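Local coordinates for protein phosphoribosylformylglycinamidine synthase 2 (Thermus thermophilus, PDB 3VIU) that belongs to the PurM-like synthase superfamily, pairs two N-terminal and C-terminal domain modules in one chain, and binds adenosine-5'-diphosphate and magnesium, at residues T204-I209 / T289-M294; G264-L269 / L299-S304; M555-P560 / E632-Y637. All coordinates share one frame; numbering follows the deposited sequence.

In the fold
Contacts 1 and 2 adjoin within the C-terminal PurM-like domain of the first half, their centres 11 Å apart, whereas contact 3 lies across the chain's centre, its centre 54 Å and 51 Å from theirs, respectively. Contact 2 is the buried one: two helix ends meet largely through backbone groups and one water. Contact 1, partly buried, joins two loops nearer the surface and is dominated by salt bridges; the 299-304 segment of contact 2 touches its 204-209 loop, so the two share a patch of fold. Contact 3, also partly buried, sets a loop against a helix end in the second half and relies on aromatic and selenomethionine packing around one backbone hydrogen bond and a bridging water.

Contact 1 of 3, residues T204-I209 / T289-M294; sequences TGRDGI and TREEGM
Four charged side chains, R206, D207, R290 and E291, form a salt-bridge network between the loops that follow strands 196-201 and 279-283. The tightest part is at G205. There the guanidinium of R290 has G205 CA over one face, while the bent tail of selenomethionine M294 brings CE within 3.3 Å of G205 O. A single beta bridge pairs T204 with T289, and R290 N donates to T204 O at 3.1 Å from above the carbonyl plane.

E291 takes R206 through both oxygens and R290 NH1 at OE2. Its OE2 receives the backbone N of R206 in a nearly straight bond (3.0 Å, 170°), and its OE1 takes R206 NE, also at 3.0 Å, with a longer bond from NH1. The bend of R206 at chi3 turns its guanidinium onto the carboxylate obliquely, the planes 64° apart, and lets NH1 reach E292 O at 2.9 Å; NH2 has its own salt bridge to E298. R290 instead meets D207 end-on: NH1 lies 2.6 Å from OD2 and NH2 pairs with OD1, both on syn lone pairs.

Toward solvent the contact loosens. E292 turns away and G293 O receives only a weak bond from R206 NH2, while a water spans E291 OE2 and, weakly, R206 O. R290 NH1 also donates to E291 OE2 at 2.7 Å, so one nitrogen serves two carboxylates; D207 OD2 lies 4.4 Å from E291 OE2. Its charge probably offsets their repulsion and favours keeping both acids ionised.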
loop_
_atom_site.group_PDB
_atom_site.type_symbol
_atom_site.label_atom_id
_atom_site.label_comp_id
_atom_site.label_asym_id
_atom_site.label_seq_id
_atom_site.Cartn_x
_atom_site.Cartn_y
_atom_site.Cartn_z
ATOM N N THR A 204 14.969 12.579 -21.623
ATOM C CA THR A 204 15.151 13.375 -20.413
ATOM C C THR A 204 14.949 14.869 -20.617
ATOM O O THR A 204 15.620 15.488 -21.449
ATOM C CB THR A 204 16.556 13.155 -19.817
ATOM O OG1 THR A 204 16.704 11.782 -19.455
ATOM C CG2 THR A 204 16.767 14.020 -18.595
ATOM N N GLY A 205 14.027 15.436 -19.841
ATOM C CA GLY A 205 13.749 16.859 -19.911
ATOM C C GLY A 205 13.962 17.534 -18.564
ATOM O O GLY A 205 14.478 16.925 -17.627
ATOM N N ARG A 206 13.578 18.801 -18.459
ATOM C CA ARG A 206 13.730 19.528 -17.205
ATOM C C ARG A 206 12.475 19.332 -16.373
ATOM O O ARG A 206 11.681 20.249 -16.194
ATOM C CB ARG A 206 13.986 21.014 -17.479
ATOM C CG ARG A 206 15.453 21.318 -17.737
ATOM C CD ARG A 206 15.705 22.750 -18.176
ATOM N NE ARG A 206 15.376 22.946 -19.583
ATOM C CZ ARG A 206 16.231 23.377 -20.508
ATOM N NH1 ARG A 206 15.825 23.515 -21.761
ATOM N NH2 ARG A 206 17.485 23.671 -20.188
ATOM N N ASP A 207 12.312 18.110 -15.872
ATOM C CA ASP A 207 11.156 17.722 -15.067
ATOM C C ASP A 207 11.516 17.480 -13.603
ATOM O O ASP A 207 12.508 16.815 -13.298
ATOM C CB ASP A 207 10.527 16.448 -15.638
ATOM C CG ASP A 207 10.094 16.600 -17.087
ATOM O OD1 ASP A 207 9.773 15.571 -17.713
ATOM O OD2 ASP A 207 10.063 17.734 -17.605
ATOM N N GLY A 208 10.692 18.023 -12.711
ATOM C CA GLY A 208 10.889 17.872 -11.279
ATOM C C GLY A 208 12.322 17.852 -10.776
ATOM O O GLY A 208 12.726 16.915 -10.081
ATOM N N ILE A 209 13.092 18.881 -11.118
ATOM C CA ILE A 209 14.482 18.961 -10.682
ATOM C C ILE A 209 14.582 19.725 -9.360
ATOM O O ILE A 209 14.275 20.921 -9.290
ATOM C CB ILE A 209 15.366 19.672 -11.735
ATOM C CG1 ILE A 209 15.306 18.918 -13.066
ATOM C CG2 ILE A 209 16.800 19.754 -11.238
ATOM C CD1 ILE A 209 16.053 19.598 -14.202
ATOM N N THR A 289 17.716 13.621 -25.159
ATOM C CA THR A 289 17.215 14.852 -24.568
ATOM C C THR A 289 15.947 15.356 -25.259
ATOM O O THR A 289 15.770 15.172 -26.462
ATOM C CB THR A 289 18.288 15.959 -24.632
ATOM O OG1 THR A 289 18.721 16.118 -25.989
ATOM C CG2 THR A 289 19.479 15.607 -23.753
ATOM N N ARG A 290 15.080 16.006 -24.485
ATOM C CA ARG A 290 13.822 16.542 -24.992
ATOM C C ARG A 290 13.884 18.058 -25.109
ATOM O O ARG A 290 13.073 18.666 -25.812
ATOM C CB ARG A 290 12.686 16.160 -24.042
ATOM C CG ARG A 290 11.304 16.601 -24.487
ATOM C CD ARG A 290 10.308 16.380 -23.363
ATOM N NE ARG A 290 10.482 17.354 -22.289
ATOM C CZ ARG A 290 10.135 17.148 -21.021
ATOM N NH1 ARG A 290 10.326 18.106 -20.119
ATOM N NH2 ARG A 290 9.614 15.980 -20.653
ATOM N N GLU A 291 14.840 18.663 -24.406
ATOM C CA GLU A 291 15.012 20.115 -24.415
ATOM C C GLU A 291 16.458 20.508 -24.694
ATOM O O GLU A 291 17.389 19.776 -24.366
ATOM C CB GLU A 291 14.562 20.706 -23.078
ATOM C CG GLU A 291 13.087 20.495 -22.800
ATOM C CD GLU A 291 12.678 20.943 -21.412
ATOM O OE1 GLU A 291 12.925 22.120 -21.074
ATOM O OE2 GLU A 291 12.108 20.123 -20.662
ATOM N N GLU A 292 16.637 21.679 -25.294
ATOM C CA GLU A 292 17.960 22.176 -25.650
ATOM C C GLU A 292 18.688 22.858 -24.494
ATOM O O GLU A 292 18.067 23.300 -23.532
ATOM C CB GLU A 292 17.831 23.163 -26.814
ATOM C CG GLU A 292 19.119 23.394 -27.578
ATOM C CD GLU A 292 18.957 24.383 -28.721
ATOM O OE1 GLU A 292 17.876 24.406 -29.353
ATOM O OE2 GLU A 292 19.925 25.128 -28.994
ATOM N N GLY A 293 20.013 22.930 -24.600
ATOM C CA GLY A 293 20.825 23.593 -23.593
ATOM C C GLY A 293 20.698 23.115 -22.163
ATOM O O GLY A 293 20.756 23.913 -21.224
HETATM N N MSE A 294 20.530 21.812 -21.987
HETATM C CA MSE A 294 20.405 21.255 -20.653
HETATM C C MSE A 294 21.773 21.077 -20.024
HETATM O O MSE A 294 22.671 20.496 -20.626
HETATM C CB MSE A 294 19.678 19.919 -20.711
HETATM C CG MSE A 294 18.221 20.063 -21.066
HETATM SE SE MSE A 294 17.305 18.384 -20.964
HETATM C CE MSE A 294 17.233 18.181 -19.036
HETATM O O HOH W 1 9.954 21.309 -18.950
#

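Contact 2 of 3, residues G264-L269 / L299-S304; sequences GLTSSL and LLLSES
Two helix ends meet in the C-terminal PurM-like domain: the first turn of helix 264-275 faces the last turn of helix 296-301, which runs on into an ST turn at S302. L300 O takes the T266 hydroxyl and, weakly, its amide, whereas the L265 amide is met through a water. T266 OG1, placed beside its own backbone N and anti to its carbonyl carbon (chi1 -61°), donates to L300 O at 3.0 Å, arriving from well above the carbonyl plane; T266 N adds a weak bond at 3.4 Å to the same oxygen.

One residue earlier, L265 N donates to the water at 3.0 Å. This water also lies 2.7 Å from L299 O and 2.7 Å from S302 O, and so sits among three backbone groups. S302 O has a further donor in R307 NH2, and G264 CA makes a CH...O contact with it at 3.3 Å. The fit is close here, with the glycine backbone laid directly against the carbonyl.

Apolar branches close the sides. L265 CD1 rests near L299 O, and L301 CD2 comes obliquely to the threonine hydroxyl, with L33 of helix 28-37 packed against both T266 and L301. E303 passes G264 with its CG and bonds through OE1 to the amide of A263. Within the ST turn, S302 OG hydrogen-bonds to G205 O of the neighbouring loop and accepts from S304 N at 3.2 Å.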
loop_
_atom_site.group_PDB
_atom_site.type_symbol
_atom_site.label_atom_id
_atom_site.label_comp_id
_atom_site.label_asym_id
_atom_site.label_seq_id
_atom_site.Cartn_x
_atom_site.Cartn_y
_atom_site.Cartn_z
ATOM N N GLY A 264 16.363 10.613 -10.628
ATOM C CA GLY A 264 16.598 10.063 -11.957
ATOM C C GLY A 264 17.813 9.178 -12.204
ATOM O O GLY A 264 18.014 8.157 -11.543
ATOM N N LEU A 265 18.616 9.577 -13.186
ATOM C CA LEU A 265 19.819 8.847 -13.575
ATOM C C LEU A 265 20.793 8.649 -12.426
ATOM O O LEU A 265 21.379 7.581 -12.280
ATOM C CB LEU A 265 20.526 9.581 -14.717
ATOM C CG LEU A 265 19.920 9.498 -16.115
ATOM C CD1 LEU A 265 20.524 10.562 -17.009
ATOM C CD2 LEU A 265 20.164 8.115 -16.679
ATOM N N THR A 266 20.965 9.681 -11.611
ATOM C CA THR A 266 21.873 9.589 -10.482
ATOM C C THR A 266 21.533 8.413 -9.560
ATOM O O THR A 266 22.389 7.570 -9.297
ATOM C CB THR A 266 21.870 10.893 -9.670
ATOM O OG1 THR A 266 22.302 11.974 -10.507
ATOM C CG2 THR A 266 22.801 10.780 -8.476
ATOM N N SER A 267 20.291 8.339 -9.084
ATOM C CA SER A 267 19.889 7.254 -8.185
ATOM C C SER A 267 19.809 5.890 -8.876
ATOM O O SER A 267 20.105 4.863 -8.271
ATOM C CB SER A 267 18.539 7.573 -7.536
ATOM O OG SER A 267 17.518 7.695 -8.514
ATOM N N SER A 268 19.411 5.876 -10.141
ATOM C CA SER A 268 19.310 4.625 -10.872
ATOM C C SER A 268 20.648 3.919 -10.985
ATOM O O SER A 268 20.794 2.781 -10.542
ATOM C CB SER A 268 18.760 4.866 -12.280
ATOM O OG SER A 268 17.367 5.098 -12.251
ATOM N N LEU A 269 21.623 4.606 -11.575
ATOM C CA LEU A 269 22.958 4.043 -11.792
ATOM C C LEU A 269 23.800 3.823 -10.537
ATOM O O LEU A 269 24.374 2.752 -10.355
ATOM C CB LEU A 269 23.727 4.913 -12.788
ATOM C CG LEU A 269 22.939 5.189 -14.077
ATOM C CD1 LEU A 269 23.768 6.049 -15.011
ATOM C CD2 LEU A 269 22.556 3.880 -14.747
ATOM N N LEU A 299 20.400 17.160 -16.416
ATOM C CA LEU A 299 20.264 15.833 -16.990
ATOM C C LEU A 299 20.346 14.798 -15.881
ATOM O O LEU A 299 19.532 13.873 -15.816
ATOM C CB LEU A 299 21.363 15.589 -18.030
ATOM C CG LEU A 299 21.279 16.471 -19.289
ATOM C CD1 LEU A 299 22.554 16.352 -20.105
ATOM C CD2 LEU A 299 20.062 16.071 -20.116
ATOM N N LEU A 300 21.315 14.981 -14.992
ATOM C CA LEU A 300 21.533 14.059 -13.880
ATOM C C LEU A 300 20.392 13.961 -12.871
ATOM O O LEU A 300 20.110 12.880 -12.352
ATOM C CB LEU A 300 22.815 14.437 -13.134
ATOM C CG LEU A 300 24.153 14.126 -13.810
ATOM C CD1 LEU A 300 25.259 14.877 -13.106
ATOM C CD2 LEU A 300 24.412 12.636 -13.764
ATOM N N LEU A 301 19.728 15.077 -12.597
ATOM C CA LEU A 301 18.664 15.066 -11.605
ATOM C C LEU A 301 17.237 15.111 -12.124
ATOM O O LEU A 301 16.290 15.130 -11.340
ATOM C CB LEU A 301 18.909 16.199 -10.607
ATOM C CG LEU A 301 20.304 16.096 -9.978
ATOM C CD1 LEU A 301 20.478 17.120 -8.876
ATOM C CD2 LEU A 301 20.488 14.696 -9.433
ATOM N N SER A 302 17.070 15.134 -13.440
ATOM C CA SER A 302 15.733 15.147 -14.001
ATOM C C SER A 302 15.004 13.903 -13.530
ATOM O O SER A 302 15.602 12.836 -13.394
ATOM C CB SER A 302 15.777 15.121 -15.522
ATOM O OG SER A 302 14.491 14.827 -16.041
ATOM N N GLU A 303 13.709 14.040 -13.285
ATOM C CA GLU A 303 12.906 12.906 -12.858
ATOM C C GLU A 303 11.799 12.704 -13.877
ATOM O O GLU A 303 10.655 12.440 -13.516
ATOM C CB GLU A 303 12.330 13.161 -11.465
ATOM C CG GLU A 303 13.416 13.321 -10.412
ATOM C CD GLU A 303 12.877 13.617 -9.025
ATOM O OE1 GLU A 303 13.698 13.702 -8.080
ATOM O OE2 GLU A 303 11.641 13.763 -8.884
ATOM N N SER A 304 12.146 12.845 -15.153
ATOM C CA SER A 304 11.173 12.670 -16.226
ATOM C C SER A 304 10.593 11.267 -16.142
ATOM O O SER A 304 11.308 10.319 -15.839
ATOM C CB SER A 304 11.833 12.894 -17.585
ATOM O OG SER A 304 12.289 14.233 -17.700
HETATM O O HOH W 2 17.815 12.027 -14.760
#

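Contact 3 of 3, residues M555-P560 / E632-Y637; sequences MGFRRP and EMTFPY
F557 N donates to M633 O in a short, nearly straight bond (2.8 Å, 173°) that lies in the carbonyl plane and ties the loop before strand 563-567 to the end of helix 625-634. A water donates to the same oxygen and to F557 O, and accepts from Y637 N at 3.0 Å, linking the two backbones. Directly over the centre of the F557 ring sits M633 CB, 3.6 Å from the centroid, in a CH-pi contact. SE of this selenomethionine lies obliquely, 4.5 Å from the same centroid, a Met-aromatic contact, while T634 CG2 meets the ring at its edge.

Farther along, R558 CG lies over one face of the Y637 ring, 3.5 Å from its centroid, and the two side chains run alongside each other. Y637 OH bonds to E554, which also forms a weak, long ion pair with R558. At the other end M555 CE reaches E632 O at 3.0 Å, and M555 packs on D430, a magnesium ligand; H619 touches M555, E632 and M633. With two donors on M633 O, the polar demand at this helix end is met by an amide and a water, leaving the side chains to add apolar and CH-pi contacts.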
loop_
_atom_site.group_PDB
_atom_site.type_symbol
_atom_site.label_atom_id
_atom_site.label_comp_id
_atom_site.label_asym_id
_atom_site.label_seq_id
_atom_site.Cartn_x
_atom_site.Cartn_y
_atom_site.Cartn_z
HETATM N N MSE A 555 -18.044 -11.910 0.789
HETATM C CA MSE A 555 -18.850 -11.385 1.878
HETATM C C MSE A 555 -20.363 -11.399 1.722
HETATM O O MSE A 555 -21.080 -11.421 2.717
HETATM C CB MSE A 555 -18.428 -9.954 2.154
HETATM C CG MSE A 555 -18.871 -9.017 1.058
HETATM SE SE MSE A 555 -18.570 -7.192 1.535
HETATM C CE MSE A 555 -19.826 -7.082 2.991
ATOM N N GLY A 556 -20.853 -11.369 0.490
ATOM C CA GLY A 556 -22.290 -11.316 0.288
ATOM C C GLY A 556 -23.132 -12.541 0.604
ATOM O O GLY A 556 -22.762 -13.670 0.257
ATOM N N PHE A 557 -24.260 -12.331 1.278
ATOM C CA PHE A 557 -25.149 -13.448 1.556
ATOM C C PHE A 557 -25.611 -13.878 0.171
ATOM O O PHE A 557 -26.117 -13.064 -0.597
ATOM C CB PHE A 557 -26.352 -13.015 2.397
ATOM C CG PHE A 557 -26.009 -12.647 3.816
ATOM C CD1 PHE A 557 -25.104 -13.410 4.550
ATOM C CD2 PHE A 557 -26.624 -11.558 4.430
ATOM C CE1 PHE A 557 -24.817 -13.097 5.873
ATOM C CE2 PHE A 557 -26.348 -11.233 5.757
ATOM C CZ PHE A 557 -25.441 -12.005 6.484
ATOM N N ARG A 558 -25.442 -15.153 -0.156
ATOM C CA ARG A 558 -25.813 -15.609 -1.482
ATOM C C ARG A 558 -27.125 -16.351 -1.617
ATOM O O ARG A 558 -27.694 -16.409 -2.709
ATOM C CB ARG A 558 -24.673 -16.442 -2.072
ATOM C CG ARG A 558 -23.835 -15.651 -3.070
ATOM C CD ARG A 558 -22.656 -16.445 -3.606
ATOM N NE ARG A 558 -21.614 -16.621 -2.602
ATOM C CZ ARG A 558 -20.428 -17.166 -2.850
ATOM N NH1 ARG A 558 -19.537 -17.287 -1.880
ATOM N NH2 ARG A 558 -20.134 -17.592 -4.071
ATOM N N ARG A 559 -27.617 -16.907 -0.516
ATOM C CA ARG A 559 -28.863 -17.657 -0.555
ATOM C C ARG A 559 -29.546 -17.700 0.800
ATOM O O ARG A 559 -28.893 -17.615 1.841
ATOM C CB ARG A 559 -28.595 -19.088 -1.035
ATOM C CG ARG A 559 -27.313 -19.691 -0.465
ATOM C CD ARG A 559 -27.151 -21.184 -0.770
ATOM N NE ARG A 559 -27.126 -21.484 -2.200
ATOM C CZ ARG A 559 -28.202 -21.790 -2.925
ATOM N NH1 ARG A 559 -29.405 -21.840 -2.358
ATOM N NH2 ARG A 559 -28.079 -22.053 -4.221
ATOM N N PRO A 560 -30.879 -17.828 0.802
ATOM C CA PRO A 560 -31.644 -17.888 2.053
ATOM C C PRO A 560 -31.515 -19.256 2.733
ATOM O O PRO A 560 -31.235 -20.255 2.068
ATOM C CB PRO A 560 -33.069 -17.607 1.592
ATOM C CG PRO A 560 -33.095 -18.227 0.221
ATOM C CD PRO A 560 -31.780 -17.764 -0.364
ATOM N N GLU A 632 -23.587 -4.796 5.377
ATOM C CA GLU A 632 -22.732 -4.886 4.197
ATOM C C GLU A 632 -22.875 -6.220 3.482
ATOM O O GLU A 632 -22.644 -6.309 2.279
ATOM C CB GLU A 632 -21.261 -4.664 4.577
ATOM C CG GLU A 632 -20.949 -3.228 4.993
ATOM C CD GLU A 632 -19.497 -3.020 5.379
ATOM O OE1 GLU A 632 -18.913 -1.994 4.959
ATOM O OE2 GLU A 632 -18.942 -3.871 6.106
HETATM N N MSE A 633 -23.274 -7.254 4.213
HETATM C CA MSE A 633 -23.403 -8.574 3.615
HETATM C C MSE A 633 -24.678 -8.768 2.813
HETATM O O MSE A 633 -24.775 -9.688 2.008
HETATM C CB MSE A 633 -23.288 -9.650 4.694
HETATM C CG MSE A 633 -21.931 -9.666 5.378
HETATM SE SE MSE A 633 -21.851 -10.890 6.884
HETATM C CE MSE A 633 -21.229 -12.488 5.979
ATOM N N THR A 634 -25.648 -7.889 3.020
ATOM C CA THR A 634 -26.916 -7.974 2.310
ATOM C C THR A 634 -26.897 -7.210 0.975
ATOM O O THR A 634 -27.741 -7.438 0.105
ATOM C CB THR A 634 -28.037 -7.393 3.162
ATOM O OG1 THR A 634 -27.926 -5.968 3.171
ATOM C CG2 THR A 634 -27.939 -7.896 4.595
ATOM N N PHE A 635 -25.932 -6.310 0.812
ATOM C CA PHE A 635 -25.836 -5.503 -0.407
ATOM C C PHE A 635 -25.492 -6.215 -1.727
ATOM O O PHE A 635 -26.155 -5.997 -2.748
ATOM C CB PHE A 635 -24.822 -4.367 -0.211
ATOM C CG PHE A 635 -25.148 -3.441 0.926
ATOM C CD1 PHE A 635 -26.470 -3.210 1.308
ATOM C CD2 PHE A 635 -24.131 -2.752 1.583
ATOM C CE1 PHE A 635 -26.775 -2.304 2.326
ATOM C CE2 PHE A 635 -24.423 -1.842 2.605
ATOM C CZ PHE A 635 -25.748 -1.616 2.976
ATOM N N PRO A 636 -24.452 -7.065 -1.733
ATOM C CA PRO A 636 -24.067 -7.760 -2.965
ATOM C C PRO A 636 -25.139 -8.525 -3.743
ATOM O O PRO A 636 -25.193 -8.421 -4.969
ATOM C CB PRO A 636 -22.917 -8.659 -2.507
ATOM C CG PRO A 636 -22.288 -7.851 -1.420
ATOM C CD PRO A 636 -23.511 -7.387 -0.647
ATOM N N TYR A 637 -25.987 -9.278 -3.047
ATOM C CA TYR A 637 -27.030 -10.063 -3.713
ATOM C C TYR A 637 -28.449 -9.733 -3.285
ATOM O O TYR A 637 -29.393 -10.354 -3.760
ATOM C CB TYR A 637 -26.786 -11.549 -3.477
ATOM C CG TYR A 637 -25.488 -12.046 -4.059
ATOM C CD1 TYR A 637 -25.394 -12.382 -5.410
ATOM C CD2 TYR A 637 -24.345 -12.159 -3.264
ATOM C CE1 TYR A 637 -24.196 -12.820 -5.960
ATOM C CE2 TYR A 637 -23.142 -12.591 -3.802
ATOM C CZ TYR A 637 -23.073 -12.924 -5.151
ATOM O OH TYR A 637 -21.888 -13.369 -5.689
HETATM O O HOH W 3 -26.147 -10.348 -0.300
#